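Local coordinates for signaling pathway modulator ZraP (Salmonella enterica subsp. enterica serovar Typhimurium, PDB 3LAY), which modulates the periplasmic Zra envelope stress response as a zinc-binding oligomer with both regulatory and chaperone functions, at residues J[88-93]-J[126-131]; J[98-103]-J[116-121]. All blocks are in the same frame, centred on the assembly; numbering follows the deposited sequence.

Contact 1. Residues J[88-93]-J[126-131]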
loop_
_atom_site.group_PDB
_atom_site.type_symbol
_atom_site.label_atom_id
_atom_site.label_comp_id
_atom_site.label_asym_id
_atom_site.label_seq_id
_atom_site.Cartn_x
_atom_site.Cartn_y
_atom_site.Cartn_z
ATOM N N SER J 88 -1.870 -27.512 -17.034
ATOM C CA SER J 88 -1.092 -27.793 -15.900
ATOM C C SER J 88 0.344 -28.228 -16.228
ATOM O O SER J 88 1.296 -27.571 -15.845
ATOM C CB SER J 88 -1.827 -28.899 -15.150
ATOM O OG SER J 88 -1.182 -29.222 -13.968
ATOM N N ALA J 89 0.540 -29.338 -16.914
ATOM C CA ALA J 89 1.932 -29.762 -17.127
ATOM C C ALA J 89 2.680 -28.767 -18.026
ATOM O O ALA J 89 3.896 -28.615 -17.927
ATOM C CB ALA J 89 2.010 -31.160 -17.691
ATOM N N LEU J 90 1.931 -28.090 -18.885
ATOM C CA LEU J 90 2.484 -27.194 -19.858
ATOM C C LEU J 90 2.950 -25.925 -19.174
ATOM O O LEU J 90 4.024 -25.420 -19.457
ATOM C CB LEU J 90 1.431 -26.933 -20.928
ATOM C CG LEU J 90 1.840 -26.264 -22.225
ATOM C CD1 LEU J 90 2.934 -27.035 -23.015
ATOM C CD2 LEU J 90 0.587 -26.103 -23.045
ATOM N N ARG J 91 2.193 -25.440 -18.219
ATOM C CA ARG J 91 2.638 -24.276 -17.491
ATOM C C ARG J 91 3.853 -24.550 -16.603
ATOM O O ARG J 91 4.694 -23.672 -16.413
ATOM C CB ARG J 91 1.515 -23.723 -16.637
ATOM C CG ARG J 91 0.457 -23.021 -17.445
ATOM C CD ARG J 91 -0.666 -22.444 -16.576
ATOM N NE ARG J 91 -1.643 -23.424 -16.107
ATOM C CZ ARG J 91 -1.596 -24.054 -14.951
ATOM N NH1 ARG J 91 -0.589 -23.834 -14.143
ATOM N NH2 ARG J 91 -2.551 -24.928 -14.620
ATOM N N GLN J 92 3.915 -25.749 -16.022
ATOM C CA GLN J 92 5.029 -26.137 -15.153
ATOM C C GLN J 92 6.296 -26.130 -15.986
ATOM O O GLN J 92 7.275 -25.450 -15.607
ATOM C CB GLN J 92 4.791 -27.506 -14.561
ATOM C CG GLN J 92 5.713 -27.910 -13.392
ATOM C CD GLN J 92 5.417 -29.336 -12.851
ATOM N N GLN J 93 6.260 -26.833 -17.137
ATOM C CA GLN J 93 7.388 -26.920 -18.067
ATOM C C GLN J 93 7.856 -25.519 -18.444
ATOM O O GLN J 93 9.037 -25.260 -18.462
ATOM C CB GLN J 93 7.014 -27.763 -19.326
ATOM C CG GLN J 93 7.246 -29.313 -19.155
ATOM C CD GLN J 93 6.391 -30.330 -20.085
ATOM O OE1 GLN J 93 5.608 -29.960 -20.985
ATOM N NE2 GLN J 93 6.569 -31.619 -19.796
ATOM N N GLY J 126 5.241 -21.679 -25.000
ATOM C CA GLY J 126 4.345 -20.542 -24.926
ATOM C C GLY J 126 3.324 -20.532 -26.064
ATOM O O GLY J 126 2.221 -20.128 -25.879
ATOM N N GLN J 127 3.697 -20.966 -27.250
ATOM C CA GLN J 127 2.750 -21.002 -28.325
ATOM C C GLN J 127 1.616 -21.978 -27.978
ATOM O O GLN J 127 0.422 -21.666 -28.211
ATOM C CB GLN J 127 3.445 -21.284 -29.677
ATOM C CG GLN J 127 2.531 -21.780 -30.808
ATOM C CD GLN J 127 2.486 -23.331 -30.944
ATOM O OE1 GLN J 127 3.470 -24.043 -30.603
ATOM N NE2 GLN J 127 1.375 -23.846 -31.490
ATOM N N LYS J 128 1.971 -23.138 -27.429
ATOM C CA LYS J 128 0.966 -24.088 -26.985
ATOM C C LYS J 128 0.136 -23.475 -25.892
ATOM O O LYS J 128 -1.043 -23.656 -25.831
ATOM C CB LYS J 128 1.565 -25.400 -26.463
ATOM C CG LYS J 128 1.635 -26.556 -27.477
ATOM C CD LYS J 128 2.981 -26.897 -28.034
ATOM C CE LYS J 128 3.666 -27.998 -27.226
ATOM N NZ LYS J 128 5.143 -28.096 -27.554
ATOM N N LEU J 129 0.720 -22.685 -25.028
ATOM C CA LEU J 129 -0.096 -22.211 -23.935
ATOM C C LEU J 129 -1.126 -21.240 -24.416
ATOM O O LEU J 129 -2.272 -21.306 -24.023
ATOM C CB LEU J 129 0.767 -21.638 -22.836
ATOM C CG LEU J 129 0.153 -21.316 -21.468
ATOM C CD1 LEU J 129 -0.653 -22.444 -20.965
ATOM C CD2 LEU J 129 1.265 -20.967 -20.466
ATOM N N ASP J 130 -0.725 -20.343 -25.290
ATOM C CA ASP J 130 -1.634 -19.357 -25.842
ATOM C C ASP J 130 -2.798 -19.961 -26.596
ATOM O O ASP J 130 -3.906 -19.455 -26.528
ATOM C CB ASP J 130 -0.854 -18.427 -26.758
ATOM C CG ASP J 130 0.131 -17.514 -25.984
ATOM O OD1 ASP J 130 -0.188 -17.084 -24.853
ATOM O OD2 ASP J 130 1.208 -17.209 -26.519
ATOM N N GLU J 131 -2.569 -21.012 -27.362
ATOM C CA GLU J 131 -3.674 -21.620 -28.031
ATOM C C GLU J 131 -4.759 -22.015 -27.022
ATOM O O GLU J 131 -5.967 -21.782 -27.249
ATOM C CB GLU J 131 -3.234 -22.850 -28.810
ATOM C CG GLU J 131 -2.460 -22.532 -30.074
ATOM C CD GLU J 131 -2.221 -23.754 -30.938
ATOM O OE1 GLU J 131 -2.989 -24.751 -30.804
ATOM O OE2 GLU J 131 -1.291 -23.697 -31.768
#
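Leu-90 lays its branched, isopropyl end across the root of Lys-128, the two side chains meeting at about a right angle. The closest approach is made by one methyl, CD2 of Leu-90, 3.6 Å from CB of Lys-128; the other, CD1 of Leu-90, follows at 4.1 Å from that same CB. The leucine gets there because its CG stands anti to the backbone N (chi1 -167°), which carries both methyls over to helix 112-142. CD2 of Leu-90 also lies against the backbone of that helix, 4.0 Å from N of Leu-129, so it covers main chain as well as side chain. Beyond its CB the lysine chain bends at chi2 and chi3 and leads off, and its NZ is hydrogen-bonded to OG of Ser-124, one turn back on its own helix.

The two segments belong to the long antiparallel arms of an alpha-helical hairpin, helix 70-106 and helix 112-142, with local axes 9.9 Å apart and N-to-C directions 143° from each other. Leu-90 and Leu-129 have the nearest CA pair here, at 6.9 Å. Their side chains meet more loosely, 4.4 Å between CD2 of Leu-90 and CD1 of Leu-129.

The two methyls of Leu-129 straddle the aliphatic part of Arg-91, CD1 and CD2 of Leu-129 each 3.7 Å from CG of Arg-91. The arginine chain runs back toward the start of its own helix, and the bend at chi3 (-78°) turns NE in toward that helix; NE is hydrogen-bonded to OG1 of Thr-87 and NH2 to the carbonyl O of Tyr-84, leaving methylene to face the leucine. Tyr-83, Thr-87 and Leu-94 also touch Leu-129, while Leu-125 packs on Leu-90.

Contact 2. Residues J[98-103]-J[116-121]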
loop_
_atom_site.group_PDB
_atom_site.type_symbol
_atom_site.label_atom_id
_atom_site.label_comp_id
_atom_site.label_asym_id
_atom_site.label_seq_id
_atom_site.Cartn_x
_atom_site.Cartn_y
_atom_site.Cartn_z
ATOM N N ARG J 98 11.775 -21.098 -17.929
ATOM C CA ARG J 98 12.031 -19.685 -17.628
ATOM C C ARG J 98 13.169 -19.589 -16.594
ATOM O O ARG J 98 14.046 -18.761 -16.718
ATOM C CB ARG J 98 10.741 -18.984 -17.144
ATOM C CG ARG J 98 10.659 -17.444 -17.377
ATOM N N TYR J 99 13.168 -20.462 -15.585
ATOM C CA TYR J 99 14.218 -20.434 -14.573
ATOM C C TYR J 99 15.569 -20.847 -15.205
ATOM O O TYR J 99 16.604 -20.221 -15.012
ATOM C CB TYR J 99 13.909 -21.383 -13.418
ATOM C CG TYR J 99 12.824 -20.994 -12.427
ATOM C CD1 TYR J 99 12.923 -19.865 -11.646
ATOM C CD2 TYR J 99 11.788 -21.834 -12.179
ATOM C CE1 TYR J 99 11.975 -19.557 -10.699
ATOM C CE2 TYR J 99 10.839 -21.539 -11.244
ATOM C CZ TYR J 99 10.928 -20.404 -10.514
ATOM O OH TYR J 99 9.936 -20.160 -9.605
ATOM N N GLU J 100 15.539 -21.932 -15.951
ATOM C CA GLU J 100 16.714 -22.383 -16.634
ATOM C C GLU J 100 17.321 -21.223 -17.454
ATOM O O GLU J 100 18.517 -20.978 -17.400
ATOM C CB GLU J 100 16.345 -23.573 -17.531
ATOM C CG GLU J 100 17.512 -24.078 -18.306
ATOM C CD GLU J 100 17.320 -25.412 -19.015
ATOM O OE1 GLU J 100 16.202 -25.984 -19.084
ATOM O OE2 GLU J 100 18.347 -25.892 -19.526
ATOM N N TYR J 101 16.481 -20.509 -18.189
ATOM C CA TYR J 101 16.902 -19.377 -19.025
ATOM C C TYR J 101 17.610 -18.335 -18.241
ATOM O O TYR J 101 18.621 -17.776 -18.684
ATOM C CB TYR J 101 15.671 -18.705 -19.613
ATOM C CG TYR J 101 15.902 -17.546 -20.548
ATOM C CD1 TYR J 101 16.418 -17.744 -21.815
ATOM C CD2 TYR J 101 15.492 -16.273 -20.208
ATOM C CE1 TYR J 101 16.590 -16.683 -22.702
ATOM C CE2 TYR J 101 15.638 -15.197 -21.088
ATOM C CZ TYR J 101 16.198 -15.411 -22.319
ATOM O OH TYR J 101 16.365 -14.358 -23.177
ATOM N N ASN J 102 17.038 -18.028 -17.079
ATOM C CA ASN J 102 17.575 -16.996 -16.225
ATOM C C ASN J 102 18.878 -17.482 -15.603
ATOM O O ASN J 102 19.817 -16.704 -15.375
ATOM C CB ASN J 102 16.511 -16.547 -15.233
ATOM C CG ASN J 102 15.586 -15.513 -15.829
ATOM O OD1 ASN J 102 16.031 -14.509 -16.297
ATOM N ND2 ASN J 102 14.323 -15.751 -15.805
ATOM N N ALA J 103 18.949 -18.794 -15.403
ATOM C CA ALA J 103 20.165 -19.423 -14.909
ATOM C C ALA J 103 21.246 -19.191 -15.969
ATOM O O ALA J 103 22.343 -18.679 -15.680
ATOM C CB ALA J 103 19.939 -20.908 -14.672
ATOM N N ASN J 116 20.002 -19.690 -26.545
ATOM C CA ASN J 116 19.097 -19.695 -27.681
ATOM C C ASN J 116 18.205 -20.947 -27.746
ATOM O O ASN J 116 17.006 -20.831 -27.970
ATOM C CB ASN J 116 19.899 -19.566 -28.968
ATOM C CG ASN J 116 20.345 -18.145 -29.246
ATOM O OD1 ASN J 116 19.618 -17.189 -28.964
ATOM N ND2 ASN J 116 21.542 -18.001 -29.850
ATOM N N ALA J 117 18.798 -22.129 -27.558
ATOM C CA ALA J 117 18.051 -23.392 -27.600
ATOM C C ALA J 117 16.938 -23.377 -26.559
ATOM O O ALA J 117 15.823 -23.891 -26.823
ATOM C CB ALA J 117 18.949 -24.584 -27.397
ATOM N N VAL J 118 17.227 -22.765 -25.395
ATOM C CA VAL J 118 16.258 -22.657 -24.313
ATOM C C VAL J 118 15.207 -21.612 -24.676
ATOM O O VAL J 118 14.030 -21.752 -24.339
ATOM C CB VAL J 118 16.971 -22.375 -22.972
ATOM C CG1 VAL J 118 16.016 -21.815 -21.892
ATOM C CG2 VAL J 118 17.655 -23.668 -22.493
ATOM N N ALA J 119 15.615 -20.566 -25.379
ATOM C CA ALA J 119 14.620 -19.566 -25.827
ATOM C C ALA J 119 13.626 -20.254 -26.722
ATOM O O ALA J 119 12.437 -19.990 -26.607
ATOM C CB ALA J 119 15.253 -18.381 -26.559
ATOM N N LYS J 120 14.092 -21.176 -27.565
ATOM C CA LYS J 120 13.169 -21.845 -28.505
ATOM C C LYS J 120 12.208 -22.757 -27.767
ATOM O O LYS J 120 11.039 -22.719 -28.013
ATOM C CB LYS J 120 13.909 -22.623 -29.587
ATOM C CG LYS J 120 14.920 -21.809 -30.349
ATOM C CD LYS J 120 14.295 -20.644 -31.104
ATOM C CE LYS J 120 15.372 -19.946 -31.975
ATOM N NZ LYS J 120 14.767 -19.106 -33.072
ATOM N N GLU J 121 12.709 -23.565 -26.847
ATOM C CA GLU J 121 11.835 -24.408 -26.071
ATOM C C GLU J 121 10.761 -23.539 -25.462
ATOM O O GLU J 121 9.594 -23.870 -25.551
ATOM C CB GLU J 121 12.606 -25.209 -25.019
ATOM C CG GLU J 121 13.461 -26.340 -25.640
ATOM C CD GLU J 121 14.447 -27.003 -24.673
ATOM O OE1 GLU J 121 15.104 -26.292 -23.863
ATOM O OE2 GLU J 121 14.588 -28.247 -24.763
#
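Segments 98-103 and 116-121, on helix 70-106 and helix 112-142, run close to antiparallel, their local N-to-C directions 161° apart and their axes 9.6 Å from each other at the nearest point. The tightest backbone approach joins Tyr-101 and Val-118, with 6.3 Å from CA to CA, and Val-118 supplies most of the bridging across it. Its side chain heads for the facing helix and splits its two methyls between neighbouring residues there.

One branch, CG1 of Val-118, settles against the base of the tyrosine, 3.9 Å from CB of Tyr-101 and equally far from its CA. It reaches the ring only at the edge, near the ring plane, where CD1 of Tyr-101 is 4.1 Å from CG1 of Val-118. The other branch, CG2 of Val-118, meets the carboxylate end of Glu-100, 3.8 Å from OE2 of Glu-100; this is van der Waals contact between a methyl and a charged group. Glu-100 can stretch that far because its CG is anti to the backbone N (chi1 178°) and the chain stays extended beyond it. Farther round the ring, CE1 of Tyr-101 comes to 4.4 Å from CB of Ala-119, a looser apolar touch. The carboxylates of Glu-100 and Glu-121 approach each other without touching, and Lys-97 makes long, weak ion pairs with both, which would probably ease the like charges.

The pair lies near the turn of the helical hairpin, where Ile-115 and Met-122 of helix 112-142 also pack on Tyr-101. The decameric barrel adds further helices: the buried tyrosine's OH is hydrogen-bonded to Asp-137 of a neighbouring subunit, whose Val-134 packs on Tyr-101 and Ala-119, while Ala-103 of a different neighbouring subunit packs on Glu-100.

In the fold
Both contacts hold helix 70-106 against helix 112-142, at centres 15 Å apart and without touching each other. Contact 1 lies about 4 Å from the centre of the chain, midway along the hairpin, and is only partly buried; contact 2, about 16 Å from that centre and closer to the connecting turn, is the buried one. Crossing is more oblique in contact 1, where leucine methyls meet the methylenes of long basic side chains. In contact 2 a branched valine fits between an aromatic and an acidic residue. Subunit packing differs too: Glu-100, Tyr-101 and Ala-119 of contact 2 themselves pack on neighbouring subunits, whereas in contact 1 such packing falls to the glutamines beside the touching residues.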